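Local coordinates for protein hexameric cytochrome (Silicibacter pomeroyi, PDB 2OYY) that is of uncertain function but forms a hexamer whose subunits bind heme b, with a tyrosine oxygen as axial ligand to the iron, at residues V10-T13 with P14-F18; Q33-A36 with Q37-D40; T41-A44 with V45-K48; E47-A50 with N51-I54. All coordinates share one frame; numbering follows the deposited sequence.

Contact 1. Residues V10-T13 with P14-F18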
loop_
_atom_site.group_PDB
_atom_site.type_symbol
_atom_site.label_atom_id
_atom_site.label_comp_id
_atom_site.label_asym_id
_atom_site.label_seq_id
_atom_site.Cartn_x
_atom_site.Cartn_y
_atom_site.Cartn_z
ATOM N N VAL A 10 -19.761 8.889 7.253
ATOM C CA VAL A 10 -21.000 8.537 6.574
ATOM C C VAL A 10 -21.242 9.560 5.452
ATOM O O VAL A 10 -21.171 10.774 5.663
ATOM C CB VAL A 10 -22.176 8.421 7.547
ATOM C CG1 VAL A 10 -23.436 8.000 6.820
ATOM C CG2 VAL A 10 -21.836 7.425 8.659
ATOM N N THR A 11 -21.482 9.034 4.254
ATOM C CA THR A 11 -21.613 9.808 3.036
ATOM C C THR A 11 -22.875 9.345 2.287
ATOM O O THR A 11 -23.101 8.143 2.143
ATOM C CB THR A 11 -20.336 9.620 2.177
ATOM O OG1 THR A 11 -19.424 10.714 2.390
ATOM C CG2 THR A 11 -20.675 9.535 0.732
ATOM N N ALA A 12 -23.691 10.298 1.826
ATOM C CA ALA A 12 -24.978 9.985 1.174
ATOM C C ALA A 12 -24.836 9.154 -0.104
ATOM O O ALA A 12 -25.585 8.189 -0.308
ATOM C CB ALA A 12 -25.769 11.265 0.886
ATOM N N THR A 13 -23.884 9.531 -0.961
ATOM C CA THR A 13 -23.634 8.776 -2.184
ATOM C C THR A 13 -22.184 8.314 -2.295
ATOM O O THR A 13 -21.286 8.977 -1.787
ATOM C CB THR A 13 -24.008 9.584 -3.449
ATOM O OG1 THR A 13 -23.072 10.651 -3.647
ATOM C CG2 THR A 13 -25.455 10.144 -3.347
ATOM N N PRO A 14 -21.937 7.176 -2.971
ATOM C CA PRO A 14 -20.549 6.795 -3.239
ATOM C C PRO A 14 -19.705 7.952 -3.752
ATOM O O PRO A 14 -18.562 8.094 -3.363
ATOM C CB PRO A 14 -20.687 5.722 -4.311
ATOM C CG PRO A 14 -22.000 5.084 -4.019
ATOM C CD PRO A 14 -22.895 6.188 -3.509
ATOM N N GLN A 15 -20.280 8.772 -4.613
ATOM C CA GLN A 15 -19.617 9.957 -5.134
ATOM C C GLN A 15 -19.119 10.878 -4.023
ATOM O O GLN A 15 -17.955 11.322 -4.031
ATOM C CB GLN A 15 -20.586 10.721 -6.020
ATOM C CG GLN A 15 -19.943 11.711 -6.936
ATOM C CD GLN A 15 -20.865 12.090 -8.056
ATOM O OE1 GLN A 15 -21.412 11.221 -8.722
ATOM N NE2 GLN A 15 -21.052 13.392 -8.276
ATOM N N GLU A 16 -20.002 11.163 -3.069
ATOM C CA GLU A 16 -19.646 12.019 -1.945
ATOM C C GLU A 16 -18.519 11.390 -1.112
ATOM O O GLU A 16 -17.777 12.092 -0.435
ATOM C CB GLU A 16 -20.871 12.292 -1.071
ATOM C CG GLU A 16 -21.905 13.287 -1.605
ATOM C CD GLU A 16 -22.995 13.602 -0.559
ATOM O OE1 GLU A 16 -24.018 14.253 -0.912
ATOM O OE2 GLU A 16 -22.834 13.192 0.625
ATOM N N GLY A 17 -18.396 10.068 -1.172
ATOM C CA GLY A 17 -17.351 9.349 -0.454
ATOM C C GLY A 17 -15.981 9.578 -1.071
ATOM O O GLY A 17 -14.998 9.791 -0.365
ATOM N N PHE A 18 -15.921 9.551 -2.399
ATOM C CA PHE A 18 -14.687 9.827 -3.120
ATOM C C PHE A 18 -14.181 11.257 -2.882
ATOM O O PHE A 18 -12.966 11.479 -2.737
ATOM C CB PHE A 18 -14.875 9.562 -4.622
ATOM C CG PHE A 18 -13.600 9.426 -5.359
ATOM C CD1 PHE A 18 -12.997 8.196 -5.481
ATOM C CD2 PHE A 18 -12.973 10.537 -5.892
ATOM C CE1 PHE A 18 -11.774 8.065 -6.136
ATOM C CE2 PHE A 18 -11.751 10.427 -6.538
ATOM C CZ PHE A 18 -11.147 9.187 -6.664
#

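Contact 2. Residues Q33-A36 with Q37-D40. With HEM (protoporphyrin IX containing Fe), chain J.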
loop_
_atom_site.group_PDB
_atom_site.type_symbol
_atom_site.label_atom_id
_atom_site.label_comp_id
_atom_site.label_asym_id
_atom_site.label_seq_id
_atom_site.Cartn_x
_atom_site.Cartn_y
_atom_site.Cartn_z
ATOM N N GLN A 33 1.966 20.393 6.945
ATOM C CA GLN A 33 2.537 21.596 6.354
ATOM C C GLN A 33 1.507 22.719 6.316
ATOM O O GLN A 33 0.951 23.013 5.258
ATOM C CB GLN A 33 3.079 21.298 4.948
ATOM C CG GLN A 33 3.738 22.482 4.242
ATOM C CD GLN A 33 4.751 23.203 5.117
ATOM O OE1 GLN A 33 4.376 24.028 5.955
ATOM N NE2 GLN A 33 6.036 22.913 4.918
ATOM N N PRO A 34 1.234 23.343 7.474
ATOM C CA PRO A 34 0.180 24.344 7.537
ATOM C C PRO A 34 0.515 25.663 6.838
ATOM O O PRO A 34 -0.391 26.457 6.568
ATOM C CB PRO A 34 -0.009 24.544 9.046
ATOM C CG PRO A 34 1.308 24.250 9.623
ATOM C CD PRO A 34 1.853 23.124 8.795
ATOM N N ASP A 35 1.794 25.893 6.552
ATOM C CA ASP A 35 2.206 27.085 5.832
ATOM C C ASP A 35 1.629 27.033 4.417
ATOM O O ASP A 35 2.177 26.362 3.541
ATOM C CB ASP A 35 3.738 27.195 5.806
ATOM C CG ASP A 35 4.236 28.469 5.114
ATOM O OD1 ASP A 35 5.410 28.845 5.329
ATOM O OD2 ASP A 35 3.471 29.091 4.348
ATOM N N ALA A 36 0.520 27.741 4.203
ATOM C CA ALA A 36 -0.169 27.755 2.903
ATOM C C ALA A 36 0.672 28.345 1.784
ATOM O O ALA A 36 0.385 28.142 0.606
ATOM C CB ALA A 36 -1.499 28.503 3.011
ATOM N N GLN A 37 1.697 29.096 2.158
ATOM C CA GLN A 37 2.573 29.699 1.170
ATOM C C GLN A 37 3.432 28.612 0.524
ATOM O O GLN A 37 3.604 28.588 -0.702
ATOM C CB GLN A 37 3.429 30.796 1.799
ATOM C CG GLN A 37 4.230 31.593 0.784
ATOM C CD GLN A 37 5.388 32.342 1.419
ATOM O OE1 GLN A 37 6.548 32.173 1.016
ATOM N NE2 GLN A 37 5.083 33.160 2.430
ATOM N N VAL A 38 3.951 27.695 1.329
ATOM C CA VAL A 38 4.761 26.640 0.751
ATOM C C VAL A 38 3.886 25.572 0.100
ATOM O O VAL A 38 4.337 24.887 -0.818
ATOM C CB VAL A 38 5.765 25.989 1.746
ATOM C CG1 VAL A 38 6.124 26.951 2.893
ATOM C CG2 VAL A 38 5.234 24.677 2.272
ATOM N N ARG A 39 2.641 25.437 0.555
ATOM C CA ARG A 39 1.710 24.489 -0.056
ATOM C C ARG A 39 1.381 24.889 -1.482
ATOM O O ARG A 39 1.132 24.032 -2.319
ATOM C CB ARG A 39 0.433 24.331 0.768
ATOM C CG ARG A 39 0.647 23.583 2.066
ATOM C CD ARG A 39 -0.627 22.884 2.583
ATOM N NE ARG A 39 -1.771 23.786 2.602
ATOM C CZ ARG A 39 -1.921 24.818 3.429
ATOM N NH1 ARG A 39 -0.999 25.105 4.338
ATOM N NH2 ARG A 39 -3.002 25.570 3.348
ATOM N N ASP A 40 1.392 26.188 -1.755
ATOM C CA ASP A 40 1.199 26.709 -3.112
ATOM C C ASP A 40 2.407 26.457 -4.001
ATOM O O ASP A 40 2.264 26.089 -5.166
ATOM C CB ASP A 40 0.925 28.212 -3.078
ATOM C CG ASP A 40 -0.515 28.529 -2.770
ATOM O OD1 ASP A 40 -1.408 27.861 -3.349
ATOM O OD2 ASP A 40 -0.751 29.448 -1.947
HETATM C CHA HEM J . -5.480 21.478 -5.119
HETATM C CHB HEM J . -5.969 16.786 -4.264
HETATM C CHC HEM J . -1.635 16.713 -2.146
HETATM C CHD HEM J . -1.348 21.532 -2.529
HETATM C C1A HEM J . -5.994 20.214 -5.096
HETATM C C2A HEM J . -7.264 19.806 -5.669
HETATM C C3A HEM J . -7.403 18.497 -5.434
HETATM C C4A HEM J . -6.225 18.056 -4.703
HETATM C CMA HEM J . -8.584 17.589 -5.849
HETATM C CAA HEM J . -8.243 20.743 -6.420
HETATM C CBA HEM J . -7.722 21.025 -7.839
HETATM C CGA HEM J . -8.656 21.955 -8.587
HETATM O O1A HEM J . -9.901 21.789 -8.514
HETATM O O2A HEM J . -8.158 22.882 -9.263
HETATM C C1B HEM J . -4.842 16.364 -3.601
HETATM C C2B HEM J . -4.632 15.025 -3.109
HETATM C C3B HEM J . -3.427 14.993 -2.521
HETATM C C4B HEM J . -2.855 16.319 -2.624
HETATM C CMB HEM J . -5.649 13.867 -3.258
HETATM C CAB HEM J . -2.753 13.772 -1.852
HETATM C CBB HEM J . -2.548 13.751 -0.531
HETATM C C1C HEM J . -1.177 18.011 -2.089
HETATM C C2C HEM J . 0.103 18.419 -1.567
HETATM C C3C HEM J . 0.190 19.751 -1.665
HETATM C C4C HEM J . -1.043 20.226 -2.254
HETATM C CMC HEM J . 1.153 17.436 -1.008
HETATM C CAC HEM J . 1.373 20.650 -1.269
HETATM C CBC HEM J . 1.729 20.805 -0.006
HETATM C C1D HEM J . -2.438 21.958 -3.254
HETATM C C2D HEM J . -2.735 23.341 -3.546
HETATM C C3D HEM J . -4.012 23.310 -4.334
HETATM C C4D HEM J . -4.367 21.922 -4.460
HETATM C CMD HEM J . -1.961 24.607 -3.150
HETATM C CAD HEM J . -4.745 24.538 -4.907
HETATM C CBD HEM J . -4.161 24.682 -6.312
HETATM C CGD HEM J . -4.743 25.844 -7.059
HETATM O O1D HEM J . -4.440 26.993 -6.633
HETATM O O2D HEM J . -5.478 25.605 -8.064
HETATM N NA HEM J . -5.385 19.120 -4.521
HETATM N NB HEM J . -3.736 17.130 -3.289
HETATM N NC HEM J . -1.860 19.143 -2.506
HETATM N ND HEM J . -3.423 21.144 -3.813
HETATM FE FE HEM J . -3.543 19.059 -3.717
#

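Contact 3. Residues T41-A44 with V45-K48. With HEM (protoporphyrin IX containing Fe), chain J.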
loop_
_atom_site.group_PDB
_atom_site.type_symbol
_atom_site.label_atom_id
_atom_site.label_comp_id
_atom_site.label_asym_id
_atom_site.label_seq_id
_atom_site.Cartn_x
_atom_site.Cartn_y
_atom_site.Cartn_z
ATOM N N THR A 41 3.597 26.669 -3.450
ATOM C CA THR A 41 4.816 26.467 -4.214
ATOM C C THR A 41 4.992 25.001 -4.611
ATOM O O THR A 41 5.532 24.714 -5.673
ATOM C CB THR A 41 6.072 27.001 -3.462
ATOM O OG1 THR A 41 5.947 28.415 -3.265
ATOM C CG2 THR A 41 7.353 26.731 -4.271
ATOM N N LEU A 42 4.533 24.081 -3.768
ATOM C CA LEU A 42 4.720 22.663 -4.040
ATOM C C LEU A 42 3.668 22.194 -5.010
ATOM O O LEU A 42 3.892 21.258 -5.775
ATOM C CB LEU A 42 4.638 21.837 -2.763
ATOM C CG LEU A 42 5.581 22.153 -1.597
ATOM C CD1 LEU A 42 5.492 21.041 -0.632
ATOM C CD2 LEU A 42 7.030 22.327 -2.072
ATOM N N ARG A 43 2.512 22.852 -4.968
ATOM C CA ARG A 43 1.430 22.559 -5.891
ATOM C C ARG A 43 1.904 22.773 -7.313
ATOM O O ARG A 43 1.726 21.902 -8.169
ATOM C CB ARG A 43 0.193 23.415 -5.576
ATOM C CG ARG A 43 -0.862 23.458 -6.667
ATOM C CD ARG A 43 -1.466 22.085 -6.933
ATOM N NE ARG A 43 -2.561 22.171 -7.900
ATOM C CZ ARG A 43 -3.363 21.171 -8.231
ATOM N NH1 ARG A 43 -3.229 19.976 -7.695
ATOM N NH2 ARG A 43 -4.313 21.373 -9.112
ATOM N N ALA A 44 2.517 23.931 -7.557
ATOM C CA ALA A 44 3.048 24.251 -8.884
ATOM C C ALA A 44 3.963 23.123 -9.387
ATOM O O ALA A 44 4.040 22.856 -10.580
ATOM C CB ALA A 44 3.777 25.599 -8.859
ATOM N N VAL A 45 4.613 22.441 -8.453
ATOM C CA VAL A 45 5.531 21.337 -8.749
ATOM C C VAL A 45 4.855 19.969 -9.032
ATOM O O VAL A 45 5.104 19.369 -10.082
ATOM C CB VAL A 45 6.589 21.190 -7.625
ATOM C CG1 VAL A 45 7.398 19.917 -7.805
ATOM C CG2 VAL A 45 7.517 22.439 -7.569
ATOM N N TYR A 46 4.026 19.472 -8.116
ATOM C CA TYR A 46 3.417 18.138 -8.268
ATOM C C TYR A 46 2.206 18.086 -9.218
ATOM O O TYR A 46 1.830 16.994 -9.686
ATOM C CB TYR A 46 3.023 17.547 -6.902
ATOM C CG TYR A 46 1.621 17.902 -6.468
ATOM C CD1 TYR A 46 1.374 19.079 -5.761
ATOM C CD2 TYR A 46 0.527 17.070 -6.769
ATOM C CE1 TYR A 46 0.077 19.420 -5.352
ATOM C CE2 TYR A 46 -0.776 17.413 -6.374
ATOM C CZ TYR A 46 -0.989 18.587 -5.666
ATOM O OH TYR A 46 -2.249 18.958 -5.267
ATOM N N GLU A 47 1.569 19.232 -9.481
ATOM C CA GLU A 47 0.359 19.248 -10.317
ATOM C C GLU A 47 0.688 18.842 -11.748
ATOM O O GLU A 47 -0.210 18.517 -12.531
ATOM C CB GLU A 47 -0.322 20.619 -10.289
ATOM C CG GLU A 47 -0.026 21.522 -11.486
ATOM C CD GLU A 47 -0.325 22.980 -11.208
ATOM O OE1 GLU A 47 -1.506 23.334 -11.018
ATOM O OE2 GLU A 47 0.639 23.771 -11.176
ATOM N N LYS A 48 1.983 18.852 -12.063
ATOM C CA LYS A 48 2.481 18.568 -13.398
ATOM C C LYS A 48 3.498 17.417 -13.395
ATOM O O LYS A 48 4.247 17.250 -14.361
ATOM C CB LYS A 48 3.095 19.839 -14.017
ATOM C CG LYS A 48 4.437 20.259 -13.425
ATOM C CD LYS A 48 4.900 21.640 -13.910
ATOM C CE LYS A 48 3.930 22.738 -13.446
ATOM N NZ LYS A 48 4.376 24.145 -13.738
HETATM C CHA HEM J . -5.480 21.478 -5.119
HETATM C CHB HEM J . -5.969 16.786 -4.264
HETATM C CHC HEM J . -1.635 16.713 -2.146
HETATM C CHD HEM J . -1.348 21.532 -2.529
HETATM C C1A HEM J . -5.994 20.214 -5.096
HETATM C C2A HEM J . -7.264 19.806 -5.669
HETATM C C3A HEM J . -7.403 18.497 -5.434
HETATM C C4A HEM J . -6.225 18.056 -4.703
HETATM C CMA HEM J . -8.584 17.589 -5.849
HETATM C CAA HEM J . -8.243 20.743 -6.420
HETATM C CBA HEM J . -7.722 21.025 -7.839
HETATM C CGA HEM J . -8.656 21.955 -8.587
HETATM O O1A HEM J . -9.901 21.789 -8.514
HETATM O O2A HEM J . -8.158 22.882 -9.263
HETATM C C1B HEM J . -4.842 16.364 -3.601
HETATM C C2B HEM J . -4.632 15.025 -3.109
HETATM C C3B HEM J . -3.427 14.993 -2.521
HETATM C C4B HEM J . -2.855 16.319 -2.624
HETATM C CMB HEM J . -5.649 13.867 -3.258
HETATM C CAB HEM J . -2.753 13.772 -1.852
HETATM C CBB HEM J . -2.548 13.751 -0.531
HETATM C C1C HEM J . -1.177 18.011 -2.089
HETATM C C2C HEM J . 0.103 18.419 -1.567
HETATM C C3C HEM J . 0.190 19.751 -1.665
HETATM C C4C HEM J . -1.043 20.226 -2.254
HETATM C CMC HEM J . 1.153 17.436 -1.008
HETATM C CAC HEM J . 1.373 20.650 -1.269
HETATM C CBC HEM J . 1.729 20.805 -0.006
HETATM C C1D HEM J . -2.438 21.958 -3.254
HETATM C C2D HEM J . -2.735 23.341 -3.546
HETATM C C3D HEM J . -4.012 23.310 -4.334
HETATM C C4D HEM J . -4.367 21.922 -4.460
HETATM C CMD HEM J . -1.961 24.607 -3.150
HETATM C CAD HEM J . -4.745 24.538 -4.907
HETATM C CBD HEM J . -4.161 24.682 -6.312
HETATM C CGD HEM J . -4.743 25.844 -7.059
HETATM O O1D HEM J . -4.440 26.993 -6.633
HETATM O O2D HEM J . -5.478 25.605 -8.064
HETATM N NA HEM J . -5.385 19.120 -4.521
HETATM N NB HEM J . -3.736 17.130 -3.289
HETATM N NC HEM J . -1.860 19.143 -2.506
HETATM N ND HEM J . -3.423 21.144 -3.813
HETATM FE FE HEM J . -3.543 19.059 -3.717
#

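Contact 4. Residues E47-A50 with N51-I54. With HEM (protoporphyrin IX containing Fe), chain M.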
loop_
_atom_site.group_PDB
_atom_site.type_symbol
_atom_site.label_atom_id
_atom_site.label_comp_id
_atom_site.label_asym_id
_atom_site.label_seq_id
_atom_site.Cartn_x
_atom_site.Cartn_y
_atom_site.Cartn_z
ATOM N N GLU A 47 1.569 19.232 -9.481
ATOM C CA GLU A 47 0.359 19.248 -10.317
ATOM C C GLU A 47 0.688 18.842 -11.748
ATOM O O GLU A 47 -0.210 18.517 -12.531
ATOM C CB GLU A 47 -0.322 20.619 -10.289
ATOM C CG GLU A 47 -0.026 21.522 -11.486
ATOM C CD GLU A 47 -0.325 22.980 -11.208
ATOM O OE1 GLU A 47 -1.506 23.334 -11.018
ATOM O OE2 GLU A 47 0.639 23.771 -11.176
ATOM N N LYS A 48 1.983 18.852 -12.063
ATOM C CA LYS A 48 2.481 18.568 -13.398
ATOM C C LYS A 48 3.498 17.417 -13.395
ATOM O O LYS A 48 4.247 17.250 -14.361
ATOM C CB LYS A 48 3.095 19.839 -14.017
ATOM C CG LYS A 48 4.437 20.259 -13.425
ATOM C CD LYS A 48 4.900 21.640 -13.910
ATOM C CE LYS A 48 3.930 22.738 -13.446
ATOM N NZ LYS A 48 4.376 24.145 -13.738
ATOM N N ASP A 49 3.516 16.639 -12.306
ATOM C CA ASP A 49 4.418 15.484 -12.141
ATOM C C ASP A 49 3.562 14.228 -12.222
ATOM O O ASP A 49 2.737 13.959 -11.342
ATOM C CB ASP A 49 5.181 15.559 -10.792
ATOM C CG ASP A 49 6.159 14.381 -10.564
ATOM O OD1 ASP A 49 5.777 13.194 -10.752
ATOM O OD2 ASP A 49 7.319 14.644 -10.157
ATOM N N ALA A 50 3.756 13.472 -13.292
ATOM C CA ALA A 50 3.069 12.201 -13.481
ATOM C C ALA A 50 3.095 11.282 -12.245
ATOM O O ALA A 50 2.041 10.907 -11.736
ATOM C CB ALA A 50 3.636 11.479 -14.696
ATOM N N ASN A 51 4.290 10.932 -11.769
ATOM C CA ASN A 51 4.435 10.006 -10.639
ATOM C C ASN A 51 3.758 10.519 -9.374
ATOM O O ASN A 51 3.249 9.747 -8.588
ATOM C CB ASN A 51 5.916 9.696 -10.331
ATOM C CG ASN A 51 6.624 8.955 -11.465
ATOM O OD1 ASN A 51 7.854 8.924 -11.519
ATOM N ND2 ASN A 51 5.855 8.388 -12.386
ATOM N N ALA A 52 3.773 11.832 -9.187
ATOM C CA ALA A 52 3.138 12.464 -8.041
ATOM C C ALA A 52 1.624 12.278 -8.116
ATOM O O ALA A 52 0.964 11.996 -7.123
ATOM C CB ALA A 52 3.471 13.931 -8.041
ATOM N N LEU A 53 1.109 12.435 -9.328
ATOM C CA LEU A 53 -0.308 12.403 -9.601
ATOM C C LEU A 53 -0.821 10.985 -9.513
ATOM O O LEU A 53 -1.947 10.768 -9.090
ATOM C CB LEU A 53 -0.595 13.019 -10.972
ATOM C CG LEU A 53 -0.701 14.547 -11.048
ATOM C CD1 LEU A 53 -1.007 15.012 -12.457
ATOM C CD2 LEU A 53 -1.759 15.084 -10.096
ATOM N N ILE A 54 0.011 10.014 -9.876
ATOM C CA ILE A 54 -0.341 8.615 -9.649
ATOM C C ILE A 54 -0.354 8.349 -8.148
ATOM O O ILE A 54 -1.303 7.776 -7.622
ATOM C CB ILE A 54 0.618 7.646 -10.367
ATOM C CG1 ILE A 54 0.518 7.849 -11.895
ATOM C CG2 ILE A 54 0.323 6.180 -9.954
ATOM C CD1 ILE A 54 1.454 7.019 -12.726
HETATM C CHA HEM M . -5.378 7.112 -20.947
HETATM C CHB HEM M . -5.519 4.450 -16.952
HETATM C CHC HEM M . -3.098 7.880 -14.512
HETATM C CHD HEM M . -3.635 10.812 -18.358
HETATM C C1A HEM M . -5.629 6.072 -20.090
HETATM C C2A HEM M . -6.291 4.832 -20.445
HETATM C C3A HEM M . -6.333 4.078 -19.325
HETATM C C4A HEM M . -5.690 4.831 -18.260
HETATM C CMA HEM M . -6.953 2.661 -19.182
HETATM C CAA HEM M . -6.831 4.486 -21.871
HETATM C CBA HEM M . -5.665 4.085 -22.788
HETATM C CGA HEM M . -6.037 3.719 -24.224
HETATM O O1A HEM M . -7.231 3.379 -24.509
HETATM O O2A HEM M . -5.114 3.763 -25.103
HETATM C C1B HEM M . -4.881 5.150 -15.943
HETATM C C2B HEM M . -4.749 4.690 -14.578
HETATM C C3B HEM M . -4.075 5.630 -13.882
HETATM C C4B HEM M . -3.771 6.716 -14.800
HETATM C CMB HEM M . -5.315 3.341 -14.081
HETATM C CAB HEM M . -3.661 5.572 -12.390
HETATM C CBB HEM M . -4.419 6.045 -11.399
HETATM C C1C HEM M . -3.013 8.965 -15.348
HETATM C C2C HEM M . -2.292 10.202 -15.104
HETATM C C3C HEM M . -2.450 11.001 -16.169
HETATM C C4C HEM M . -3.268 10.297 -17.131
HETATM C CMC HEM M . -1.487 10.535 -13.835
HETATM C CAC HEM M . -1.881 12.415 -16.391
HETATM C CBC HEM M . -2.336 13.484 -15.739
HETATM C C1D HEM M . -4.165 10.120 -19.419
HETATM C C2D HEM M . -4.536 10.683 -20.707
HETATM C C3D HEM M . -5.083 9.510 -21.483
HETATM C C4D HEM M . -4.986 8.373 -20.606
HETATM C CMD HEM M . -4.437 12.146 -21.217
HETATM C CAD HEM M . -5.616 9.511 -22.930
HETATM C CBD HEM M . -4.377 9.106 -23.718
HETATM C CGD HEM M . -4.610 8.977 -25.192
HETATM O O1D HEM M . -4.941 10.021 -25.837
HETATM O O2D HEM M . -4.442 7.824 -25.686
HETATM N NA HEM M . -5.274 6.033 -18.756
HETATM N NB HEM M . -4.278 6.383 -16.040
HETATM N NC HEM M . -3.593 9.051 -16.602
HETATM N ND HEM M . -4.447 8.761 -19.397
HETATM FE FE HEM M . -4.239 7.395 -17.673
#

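Contact 1. Residues V10-T13 with P14-F18
The T13 hydroxyl oxygen OG1 receives the backbone N-H of E16, with 3.2 Å from N to OG1 and an N-H...O angle of 159°. A chi1 of 71° sets OG1 between the backbone N and the carbonyl carbon of T13, which turns the hydroxyl back over the first turn of helix 14-32. There it also runs alongside Q15, pointing the same way, with OG1 3.4 Å from Q15 CB. This is N-capping: T13 is the N-cap residue and P14 opens the helix without an N-H of its own to satisfy. E16 returns a bond one residue further back than a capping box would, since its OE2 accepts from A12 N at 3.2 Å (N-H...O 141°), the donor lying above the carboxylate plane. CB of A12 lies 3.5 Å from the same OE2. The backbone bond from G17 N to T13 O, 3.1 Å long, is less sure, because T13 O is crowded by the T11 methyl and the placement of both is doubtful. Beyond the turn, T11 O is hydrogen-bonded to W74 NE1, and Q15 OE1 accepts from L6 N of a second subunit. F18 meets W5 of that subunit edge to face.

Contact 2. Residues Q33-A36 with Q37-D40
Two backbone carbonyls hold the R39 guanidinium by one nitrogen: NH1 donates to Q33 O at 3.0 Å (153°), in the carbonyl plane on a lone pair, and more weakly to P34 O at 2.7 Å. Both oxygens lie at the guanidinium edge, while A36 CA covers one face and A36 CB comes within 3.3 Å of NH2. The chain gets there by a bend at chi3 (-50°), which folds it back over the loop. Replacing R39 by a leucine would probably leave the carbonyls of Q33 and P34 without this shared donor and the loop freer to shift. A second set of polar bonds forms the N-cap of helix 36-46. D35 is the N-cap residue, its OD2 accepting from Q37 N at 2.8 Å on the anti side of the carboxylate and weakly from V38 N, and R39 N bonds to D35 O at 3.2 Å. Among the van der Waals contacts, the V38 methyls rest on polar groups: CG2 on the Q33 amide, 3.3 Å from NE2, a nitrogen that donates to E47 O of the third subunit, and CG1 on the D35 carboxylate. Against the heme of chain J, D40 OD1 and R39 O approach methyl CMD, and R39 CB lies 3.8 Å from vinyl carbon CBC.

Contact 3. Residues T41-A44 with V45-K48
R43 and Y46 are brought together by their first torsions: CG of R43 is anti to its backbone N (chi1 165°), followed by a bend at chi2, and CG of Y46 sits between its backbone N and carbonyl carbon (chi1 90°). Both side chains thus leave the helix toward the heme of chain J. Y46 OH binds the iron at 2.0 Å, making it the axial ligand that gives this family its name. R43 NH1 donates to the same oxygen at 2.8 Å (N-H...O 140°), with Y46 OH tilted slightly from the guanidinium plane, so one phenol oxygen serves metal and arginine together and the bond probably polarises it. The guanidinium is contacted on both faces: heme atom CHA lies over the centre of one, 3.7 Å from its plane, and E47 CB over the opposite one, offset toward the rim. E47 adds a long salt bridge, R43 NE to E47 OE1 at 3.5 Å, in which the oxygen lies well out of the guanidinium plane and only the charges count. R43 NH2 donates to T32 O of the second subunit. With a leucine in place of R43, the iron-bound Y46 OH would probably lose its N-H donor and E47 its opposite charge. L42 lays CB 3.8 Å from heme vinyl carbon CAC, while its carbonyl oxygen accepts from Y46 N at 2.9 Å. This is the last part of helix 36-46, just before the turn into helix 50-70, with L42 packing on K48, and Y46 on A50, both of the third subunit.

Contact 4. Residues E47-A50 with N51-I54
E47 O faces the end of L53, with CD1 of the leucine 3.6 Å away, and the same carbonyl accepts a hydrogen bond from Q33 NE2 of the second subunit. Next but one along the chain, D49 carries the polar part of the contact. Its CG is anti to the backbone N (chi1 -179°), which lets OD1 swing over the start of helix 50-70 and accept from A52 N at 2.9 Å with an N-H...O angle of 155°. The donor comes from well above the carboxylate plane. N51 N is equally close to OD1, but its angle is poor and it is not bonded. D49 is therefore the N-cap residue, and its CB also touches CB of A52 at 3.6 Å. Its carbonyl oxygen takes L53 N at 3.0 Å, beginning the i+4 to i backbone bonds of the helix. A50 continues this series, its O accepting from I54 N at 2.9 Å and, weakly, from L53 N, and its side chain packs on L42 of the second subunit. On the helix side of the contact, L53 CD1 lies 3.9 Å from vinyl carbon CBC of the heme of chain M, and I54 CG1 is 3.9 Å from methyl CMC of that heme, both purely apolar approaches. N51 and I54 meet A52 and V56 of the second subunit. A carboxylate set at the N-terminal end of a helix faces its partial positive charge, so the D49 cap probably stabilises this helix start and is likely to keep the acid in its charged form.

From the N terminus, contact 1 turns the leading loop into helix 14-32. At the far end of that helix contact 2 closes the short loop into helix 36-46, with its centre about 28 Å from that of contact 1 and on the opposite side of the chain's centre. Contact 3 follows directly on helix 36-46, sharing the heme of chain J with contact 2. Contact 4 then starts helix 50-70 and overlaps contact 3 at E47 and K48; the two also touch through Y46 CB and A52 CB, 3.8 Å apart. Contacts 1 to 3 follow in series; none of the four encloses or crosses another. Contacts 1, 2 and 4 begin the three helices, while contact 3 supplies the iron ligand.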